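Local coordinates for protein GDP-L-fucose synthase (Campylobacter jejuni subsp. jejuni serotype O:2, PDB 7CXT) that reduces GDP-6-OMe-4-keto-L-xylo-heptose at C4 with NADPH and, as a member of the fucose synthase subfamily, probably handles related GDP-4-keto sugars, at residues A[107-112]-A[136-141]; A[66-71]-A[79-84]. One frame throughout, in Å; residues are numbered along the deposited sequence.

Contact 1. Residues A[107-112]-A[136-141]. With NDP (NADPH dihydro-nicotinamide-adenine-dinucleotide phosphate), chain C.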
loop_
_atom_site.group_PDB
_atom_site.type_symbol
_atom_site.label_atom_id
_atom_site.label_comp_id
_atom_site.label_asym_id
_atom_site.label_seq_id
_atom_site.Cartn_x
_atom_site.Cartn_y
_atom_site.Cartn_z
ATOM N N PHE A 107 8.533 1.410 11.463
ATOM C CA PHE A 107 7.926 0.439 12.365
ATOM C C PHE A 107 6.641 -0.104 11.757
ATOM O O PHE A 107 5.744 0.663 11.379
ATOM C CB PHE A 107 7.694 1.047 13.741
ATOM C CG PHE A 107 8.970 1.371 14.448
ATOM C CD1 PHE A 107 9.625 0.406 15.206
ATOM C CD2 PHE A 107 9.550 2.611 14.309
ATOM C CE1 PHE A 107 10.825 0.694 15.838
ATOM C CE2 PHE A 107 10.749 2.910 14.942
ATOM C CZ PHE A 107 11.393 1.944 15.703
ATOM N N GLY A 108 6.586 -1.433 11.623
ATOM C CA GLY A 108 5.410 -2.113 11.131
ATOM C C GLY A 108 4.495 -2.537 12.255
ATOM O O GLY A 108 4.750 -2.304 13.434
ATOM N N SER A 109 3.433 -3.231 11.878
ATOM C CA SER A 109 2.420 -3.667 12.824
ATOM C C SER A 109 2.041 -5.103 12.533
ATOM O O SER A 109 2.004 -5.518 11.375
ATOM C CB SER A 109 1.151 -2.792 12.746
ATOM O OG SER A 109 0.078 -3.385 13.468
ATOM N N GLY A 110 1.691 -5.839 13.592
ATOM C CA GLY A 110 1.223 -7.202 13.423
ATOM C C GLY A 110 -0.076 -7.294 12.650
ATOM O O GLY A 110 -0.410 -8.367 12.140
ATOM N N TYR A 111 -0.803 -6.178 12.520
ATOM C CA TYR A 111 -1.993 -6.163 11.682
ATOM C C TYR A 111 -1.663 -6.334 10.214
ATOM O O TYR A 111 -2.579 -6.526 9.418
ATOM C CB TYR A 111 -2.785 -4.862 11.872
ATOM C CG TYR A 111 -3.462 -4.804 13.208
ATOM C CD1 TYR A 111 -4.423 -5.744 13.549
ATOM C CD2 TYR A 111 -3.151 -3.809 14.129
ATOM C CE1 TYR A 111 -5.056 -5.703 14.776
ATOM C CE2 TYR A 111 -3.781 -3.754 15.358
ATOM C CZ TYR A 111 -4.728 -4.711 15.678
ATOM O OH TYR A 111 -5.357 -4.671 16.899
ATOM N N MET A 112 -0.393 -6.236 9.831
ATOM C CA MET A 112 -0.011 -6.514 8.455
ATOM C C MET A 112 -0.102 -7.996 8.109
ATOM O O MET A 112 -0.028 -8.343 6.928
ATOM C CB MET A 112 1.412 -6.034 8.195
ATOM C CG MET A 112 2.450 -7.049 8.646
ATOM S SD MET A 112 4.113 -6.415 8.449
ATOM C CE MET A 112 3.776 -4.663 8.682
ATOM N N TYR A 136 -8.209 -3.867 8.452
ATOM C CA TYR A 136 -7.911 -4.197 7.059
ATOM C C TYR A 136 -7.184 -3.065 6.326
ATOM O O TYR A 136 -6.172 -3.294 5.654
ATOM C CB TYR A 136 -9.230 -4.538 6.367
ATOM C CG TYR A 136 -9.180 -4.907 4.905
ATOM C CD1 TYR A 136 -8.822 -6.190 4.504
ATOM C CD2 TYR A 136 -9.584 -4.001 3.934
ATOM C CE1 TYR A 136 -8.818 -6.546 3.153
ATOM C CE2 TYR A 136 -9.589 -4.344 2.590
ATOM C CZ TYR A 136 -9.210 -5.616 2.206
ATOM O OH TYR A 136 -9.229 -5.945 0.871
ATOM N N SER A 137 -7.701 -1.842 6.397
ATOM C CA SER A 137 -7.051 -0.774 5.643
ATOM C C SER A 137 -5.783 -0.283 6.339
ATOM O O SER A 137 -4.829 0.134 5.667
ATOM C CB SER A 137 -8.031 0.386 5.410
ATOM O OG SER A 137 -8.419 0.991 6.628
ATOM N N PHE A 138 -5.759 -0.332 7.672
ATOM C CA PHE A 138 -4.542 -0.007 8.415
ATOM C C PHE A 138 -3.436 -0.999 8.096
ATOM O O PHE A 138 -2.292 -0.604 7.850
ATOM C CB PHE A 138 -4.834 0.002 9.917
ATOM C CG PHE A 138 -3.622 0.281 10.782
ATOM C CD1 PHE A 138 -3.179 1.581 10.987
ATOM C CD2 PHE A 138 -2.940 -0.769 11.415
ATOM C CE1 PHE A 138 -2.065 1.842 11.800
ATOM C CE2 PHE A 138 -1.818 -0.525 12.209
ATOM C CZ PHE A 138 -1.374 0.784 12.399
ATOM N N GLY A 139 -3.770 -2.288 8.039
ATOM C CA GLY A 139 -2.751 -3.279 7.748
ATOM C C GLY A 139 -2.238 -3.170 6.331
ATOM O O GLY A 139 -1.032 -3.273 6.092
ATOM N N ALA A 140 -3.133 -2.869 5.378
ATOM C CA ALA A 140 -2.693 -2.686 3.998
ATOM C C ALA A 140 -1.736 -1.499 3.872
ATOM O O ALA A 140 -0.774 -1.545 3.100
ATOM C CB ALA A 140 -3.909 -2.484 3.084
ATOM N N ALA A 141 -1.982 -0.426 4.615
ATOM C CA ALA A 141 -1.038 0.694 4.603
ATOM C C ALA A 141 0.317 0.292 5.199
ATOM O O ALA A 141 1.372 0.715 4.706
ATOM C CB ALA A 141 -1.630 1.871 5.383
HETATM P PA NDP C . 1.791 6.967 19.035
HETATM O O1A NDP C . 0.431 6.993 18.430
HETATM O O2A NDP C . 1.984 6.711 20.506
HETATM O O5B NDP C . 2.534 8.394 18.703
HETATM C C5B NDP C . 2.419 8.578 17.336
HETATM C C4B NDP C . 3.047 9.958 17.045
HETATM O O4B NDP C . 2.838 10.318 15.683
HETATM C C3B NDP C . 2.349 11.002 17.957
HETATM O O3B NDP C . 3.316 11.792 18.602
HETATM C C2B NDP C . 1.578 11.865 16.920
HETATM O O2B NDP C . 1.571 13.151 17.199
HETATM C C1B NDP C . 2.498 11.670 15.680
HETATM N N9A NDP C . 1.777 11.960 14.455
HETATM C C8A NDP C . 0.622 11.318 13.937
HETATM N N7A NDP C . 0.212 11.841 12.784
HETATM C C5A NDP C . 1.148 12.898 12.533
HETATM C C6A NDP C . 1.269 13.825 11.488
HETATM N N6A NDP C . 0.380 13.865 10.420
HETATM N N1A NDP C . 2.268 14.726 11.474
HETATM C C2A NDP C . 3.132 14.681 12.551
HETATM N N3A NDP C . 3.157 13.876 13.606
HETATM C C4A NDP C . 2.117 12.970 13.570
HETATM O O3 NDP C . 2.554 5.852 18.081
HETATM P PN NDP C . 3.367 4.734 18.911
HETATM O O1N NDP C . 2.402 3.877 19.634
HETATM O O2N NDP C . 4.703 5.147 19.493
HETATM O O5D NDP C . 3.849 3.607 17.655
HETATM C C5D NDP C . 4.873 4.103 16.894
HETATM C C4D NDP C . 5.117 3.098 15.777
HETATM O O4D NDP C . 4.978 1.751 16.314
HETATM C C3D NDP C . 3.979 3.242 14.694
HETATM O O3D NDP C . 4.516 2.956 13.452
HETATM C C2D NDP C . 2.984 2.146 15.105
HETATM O O2D NDP C . 2.235 1.634 14.033
HETATM C C1D NDP C . 3.987 1.065 15.553
HETATM N N1N NDP C . 3.298 0.091 16.396
HETATM C C2N NDP C . 2.877 0.409 17.692
HETATM C C3N NDP C . 1.988 -0.437 18.330
HETATM C C7N NDP C . 1.521 -0.119 19.679
HETATM O O7N NDP C . 0.867 -0.905 20.392
HETATM N N7N NDP C . 1.804 1.148 20.178
HETATM C C4N NDP C . 1.462 -1.654 17.689
HETATM C C5N NDP C . 2.183 -2.003 16.454
HETATM C C6N NDP C . 3.039 -1.163 15.875
HETATM P P2B NDP C . 0.176 13.735 18.199
HETATM O O1X NDP C . 0.532 13.055 19.480
HETATM O O2X NDP C . 0.433 15.243 18.104
HETATM O O3X NDP C . -0.954 13.165 17.394
#
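Ser109 meets Phe138 at the edge of the aromatic ring: OG lies in the ring plane, 3.7 Å from CE2. With CG anti to the backbone N (chi1 178°), the Phe138 ring also places its CZ 4.1 Å from O2D of the nicotinamide ribose. Ser109 OG approaches the nicotinamide itself, 3.9 Å from C5N of NADPH, while accepting a nearly straight hydrogen bond from Tyr111 N (3.1 Å, 164°), an ST turn that fixes the hydroxyl oxygen at the strand end. Phe138 occupies the tyrosine position of the YxxxK pattern familiar in this superfamily, followed by Lys142; the ring ends in carbon, so it has no hydroxyl to serve as the proton donor that the tyrosine provides in relatives.

The tight part is backbone against backbone. Having no side chain, Gly139 lets its CA come within 4.3 Å of Met112 CA and 3.7 Å of the Tyr111 carbonyl O. On the looser side the partly exposed Tyr111 ring meets the Phe138 ring obliquely, Tyr111 CD2 4.0 Å from Phe138 CE2.

At the other end, Phe107 O accepts a weak hydrogen bond from O3D of the nicotinamide ribose and another hydrogen bond from Lys142 NZ. Strand 103-109 runs beside strand 160-165 in the parallel sheet, while helix 136-156 packs against helix 78-98 and, through Tyr136 and Ala140, against the second subunit.

Contact 2. Residues A[66-71]-A[79-84]. With NDP (NADPH dihydro-nicotinamide-adenine-dinucleotide phosphate), chain C.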
loop_
_atom_site.group_PDB
_atom_site.type_symbol
_atom_site.label_atom_id
_atom_site.label_comp_id
_atom_site.label_asym_id
_atom_site.label_seq_id
_atom_site.Cartn_x
_atom_site.Cartn_y
_atom_site.Cartn_z
ATOM N N ALA A 66 5.885 8.078 13.544
ATOM C CA ALA A 66 4.583 8.727 13.471
ATOM C C ALA A 66 3.558 7.859 12.743
ATOM O O ALA A 66 3.840 7.292 11.684
ATOM C CB ALA A 66 4.701 10.077 12.772
ATOM N N VAL A 67 2.336 7.831 13.272
ATOM C CA VAL A 67 1.298 6.929 12.775
ATOM C C VAL A 67 -0.040 7.502 13.201
ATOM O O VAL A 67 -0.136 8.195 14.218
ATOM C CB VAL A 67 1.498 5.491 13.331
ATOM C CG1 VAL A 67 1.370 5.499 14.871
ATOM C CG2 VAL A 67 0.490 4.488 12.758
ATOM N N LEU A 68 -1.086 7.205 12.420
ATOM C CA LEU A 68 -2.436 7.290 12.941
ATOM C C LEU A 68 -2.844 5.864 13.267
ATOM O O LEU A 68 -3.048 5.061 12.340
ATOM C CB LEU A 68 -3.390 7.908 11.913
ATOM C CG LEU A 68 -4.892 7.692 12.145
ATOM C CD1 LEU A 68 -5.337 8.258 13.503
ATOM C CD2 LEU A 68 -5.705 8.310 11.019
ATOM N N PRO A 69 -2.975 5.497 14.537
ATOM C CA PRO A 69 -3.023 4.071 14.874
ATOM C C PRO A 69 -4.449 3.575 14.955
ATOM O O PRO A 69 -5.364 4.341 15.280
ATOM C CB PRO A 69 -2.315 4.015 16.232
ATOM C CG PRO A 69 -2.684 5.324 16.877
ATOM C CD PRO A 69 -2.933 6.341 15.751
ATOM N N CYS A 70 -4.647 2.308 14.630
ATOM C CA CYS A 70 -5.970 1.719 14.698
ATOM C C CYS A 70 -6.241 1.221 16.113
ATOM O O CYS A 70 -5.465 0.442 16.670
ATOM C CB CYS A 70 -6.094 0.576 13.693
ATOM S SG CYS A 70 -7.791 0.070 13.400
ATOM N N GLY A 71 -7.355 1.662 16.689
ATOM C CA GLY A 71 -7.743 1.212 18.005
ATOM C C GLY A 71 -9.232 0.937 18.041
ATOM O O GLY A 71 -9.961 1.247 17.097
ATOM N N ALA A 79 -11.038 4.995 6.048
ATOM C CA ALA A 79 -10.344 5.741 5.000
ATOM C C ALA A 79 -9.124 6.469 5.545
ATOM O O ALA A 79 -8.063 6.488 4.903
ATOM C CB ALA A 79 -11.307 6.740 4.354
ATOM N N ASP A 80 -9.256 7.089 6.724
ATOM C CA ASP A 80 -8.135 7.848 7.281
ATOM C C ASP A 80 -6.943 6.937 7.581
ATOM O O ASP A 80 -5.788 7.330 7.381
ATOM C CB ASP A 80 -8.574 8.587 8.547
ATOM C CG ASP A 80 -9.820 9.452 8.341
ATOM O OD1 ASP A 80 -10.080 9.917 7.199
ATOM O OD2 ASP A 80 -10.542 9.668 9.340
ATOM N N PHE A 81 -7.204 5.704 8.031
ATOM C CA PHE A 81 -6.097 4.819 8.387
ATOM C C PHE A 81 -5.215 4.524 7.193
ATOM O O PHE A 81 -3.987 4.427 7.332
ATOM C CB PHE A 81 -6.608 3.489 8.962
ATOM C CG PHE A 81 -7.273 3.605 10.299
ATOM C CD1 PHE A 81 -6.774 4.447 11.270
ATOM C CD2 PHE A 81 -8.406 2.849 10.585
ATOM C CE1 PHE A 81 -7.393 4.541 12.505
ATOM C CE2 PHE A 81 -9.029 2.940 11.810
ATOM C CZ PHE A 81 -8.523 3.794 12.772
ATOM N N ILE A 82 -5.806 4.368 6.006
ATOM C CA ILE A 82 -4.942 4.055 4.875
ATOM C C ILE A 82 -4.368 5.335 4.272
ATOM O O ILE A 82 -3.161 5.417 4.018
ATOM C CB ILE A 82 -5.676 3.175 3.835
ATOM C CG1 ILE A 82 -4.732 2.828 2.679
ATOM C CG2 ILE A 82 -6.973 3.844 3.333
ATOM C CD1 ILE A 82 -5.119 1.586 1.890
ATOM N N TYR A 83 -5.188 6.379 4.118
ATOM C CA TYR A 83 -4.702 7.608 3.484
ATOM C C TYR A 83 -3.601 8.260 4.306
ATOM O O TYR A 83 -2.507 8.529 3.802
ATOM C CB TYR A 83 -5.834 8.619 3.291
ATOM C CG TYR A 83 -5.287 9.980 2.849
ATOM C CD1 TYR A 83 -4.796 10.155 1.560
ATOM C CD2 TYR A 83 -5.220 11.059 3.730
ATOM C CE1 TYR A 83 -4.260 11.346 1.148
ATOM C CE2 TYR A 83 -4.698 12.300 3.315
ATOM C CZ TYR A 83 -4.224 12.425 2.015
ATOM O OH TYR A 83 -3.690 13.611 1.565
ATOM N N GLU A 84 -3.878 8.538 5.581
ATOM C CA GLU A 84 -2.917 9.302 6.377
ATOM C C GLU A 84 -1.621 8.530 6.604
ATOM O O GLU A 84 -0.534 9.099 6.502
ATOM C CB GLU A 84 -3.545 9.723 7.714
ATOM C CG GLU A 84 -4.599 10.857 7.571
ATOM C CD GLU A 84 -5.252 11.221 8.901
ATOM O OE1 GLU A 84 -6.474 11.523 8.925
ATOM O OE2 GLU A 84 -4.541 11.184 9.925
HETATM P PA NDP C . 1.791 6.967 19.035
HETATM O O1A NDP C . 0.431 6.993 18.430
HETATM O O2A NDP C . 1.984 6.711 20.506
HETATM O O5B NDP C . 2.534 8.394 18.703
HETATM C C5B NDP C . 2.419 8.578 17.336
HETATM C C4B NDP C . 3.047 9.958 17.045
HETATM O O4B NDP C . 2.838 10.318 15.683
HETATM C C3B NDP C . 2.349 11.002 17.957
HETATM O O3B NDP C . 3.316 11.792 18.602
HETATM C C2B NDP C . 1.578 11.865 16.920
HETATM O O2B NDP C . 1.571 13.151 17.199
HETATM C C1B NDP C . 2.498 11.670 15.680
HETATM N N9A NDP C . 1.777 11.960 14.455
HETATM C C8A NDP C . 0.622 11.318 13.937
HETATM N N7A NDP C . 0.212 11.841 12.784
HETATM C C5A NDP C . 1.148 12.898 12.533
HETATM C C6A NDP C . 1.269 13.825 11.488
HETATM N N6A NDP C . 0.380 13.865 10.420
HETATM N N1A NDP C . 2.268 14.726 11.474
HETATM C C2A NDP C . 3.132 14.681 12.551
HETATM N N3A NDP C . 3.157 13.876 13.606
HETATM C C4A NDP C . 2.117 12.970 13.570
HETATM O O3 NDP C . 2.554 5.852 18.081
HETATM P PN NDP C . 3.367 4.734 18.911
HETATM O O1N NDP C . 2.402 3.877 19.634
HETATM O O2N NDP C . 4.703 5.147 19.493
HETATM O O5D NDP C . 3.849 3.607 17.655
HETATM C C5D NDP C . 4.873 4.103 16.894
HETATM C C4D NDP C . 5.117 3.098 15.777
HETATM O O4D NDP C . 4.978 1.751 16.314
HETATM C C3D NDP C . 3.979 3.242 14.694
HETATM O O3D NDP C . 4.516 2.956 13.452
HETATM C C2D NDP C . 2.984 2.146 15.105
HETATM O O2D NDP C . 2.235 1.634 14.033
HETATM C C1D NDP C . 3.987 1.065 15.553
HETATM N N1N NDP C . 3.298 0.091 16.396
HETATM C C2N NDP C . 2.877 0.409 17.692
HETATM C C3N NDP C . 1.988 -0.437 18.330
HETATM C C7N NDP C . 1.521 -0.119 19.679
HETATM O O7N NDP C . 0.867 -0.905 20.392
HETATM N N7N NDP C . 1.804 1.148 20.178
HETATM C C4N NDP C . 1.462 -1.654 17.689
HETATM C C5N NDP C . 2.183 -2.003 16.454
HETATM C C6N NDP C . 3.039 -1.163 15.875
HETATM P P2B NDP C . 0.176 13.735 18.199
HETATM O O1X NDP C . 0.532 13.055 19.480
HETATM O O2X NDP C . 0.433 15.243 18.104
HETATM O O3X NDP C . -0.954 13.165 17.394
#
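One wall of the NADPH pocket in this Rossmann fold is the loop that follows strand 61-64, and the contact backs that wall with helix 78-98. On the cofactor side Val67 O sits 3.2 Å from C8A of the adenine, and the Val67 side chain lies along the ribose next to the nicotinamide. On the helix side, residues 68-70 wrap around Phe81. Leu68 comes at the ring's edge, its CG 3.9 Å from CD1, with the two side chains crossing at about a right angle. Cys70 takes a face: its CB stands 4.2 Å from the centroid of the Phe81 ring and 13° off the normal, a CH-pi contact, while SG reaches CE2 at 3.5 Å in an oblique sulfur-aromatic contact. Between them, Pro69 O lies 3.4 Å from Phe81 CE1.

Leu68 also meets Asp80 and Glu84. With CG anti to the backbone N (chi1 163°), it sends CD2 to 3.8 Å from Asp80 CB and to 3.3 Å from OE2 of Glu84, whose side chain in turn lies near that of Arg39, an NADPH-binding residue. The Asp80 carboxylate is engaged by the second subunit, OD1 with its Tyr156 OH and OD2 with its Gln155 NE2, and OD2 also with Gln77 of the same chain.

No hydrogen bond joins the two segments. Asn85, next on the helix, hydrogen-bonds Leu68 N, while Asn74 within the loop hydrogen-bonds Pro69 O and Gly71 N. Within the contact the cohesion is apolar and aromatic, with Asn85 adding a polar tie to the helix, and this probably helps to position the cofactor-facing loop.

In the fold
Along the chain the contacts come in series: contact 2 closes before contact 1 opens, with helix 78-98 leading into strand 103-109. Their centres are about 9 Å apart, on the same side of the chain's centre, and strands 61-64 and 103-109, which lead into their first segments, are neighbours in the parallel sheet. They meet directly at Phe138, whose CE1 lies 3.4 Å from Leu68 O and whose CG lies 3.8 Å from Cys70 CB. Both touch NADPH, contact 2 along the adenosine, the diphosphate and the nicotinamide ribose, contact 1 at the nicotinamide and its ribose, and helices 78-98 and 136-156, which back the cofactor-facing loop and strand end, also face the second subunit.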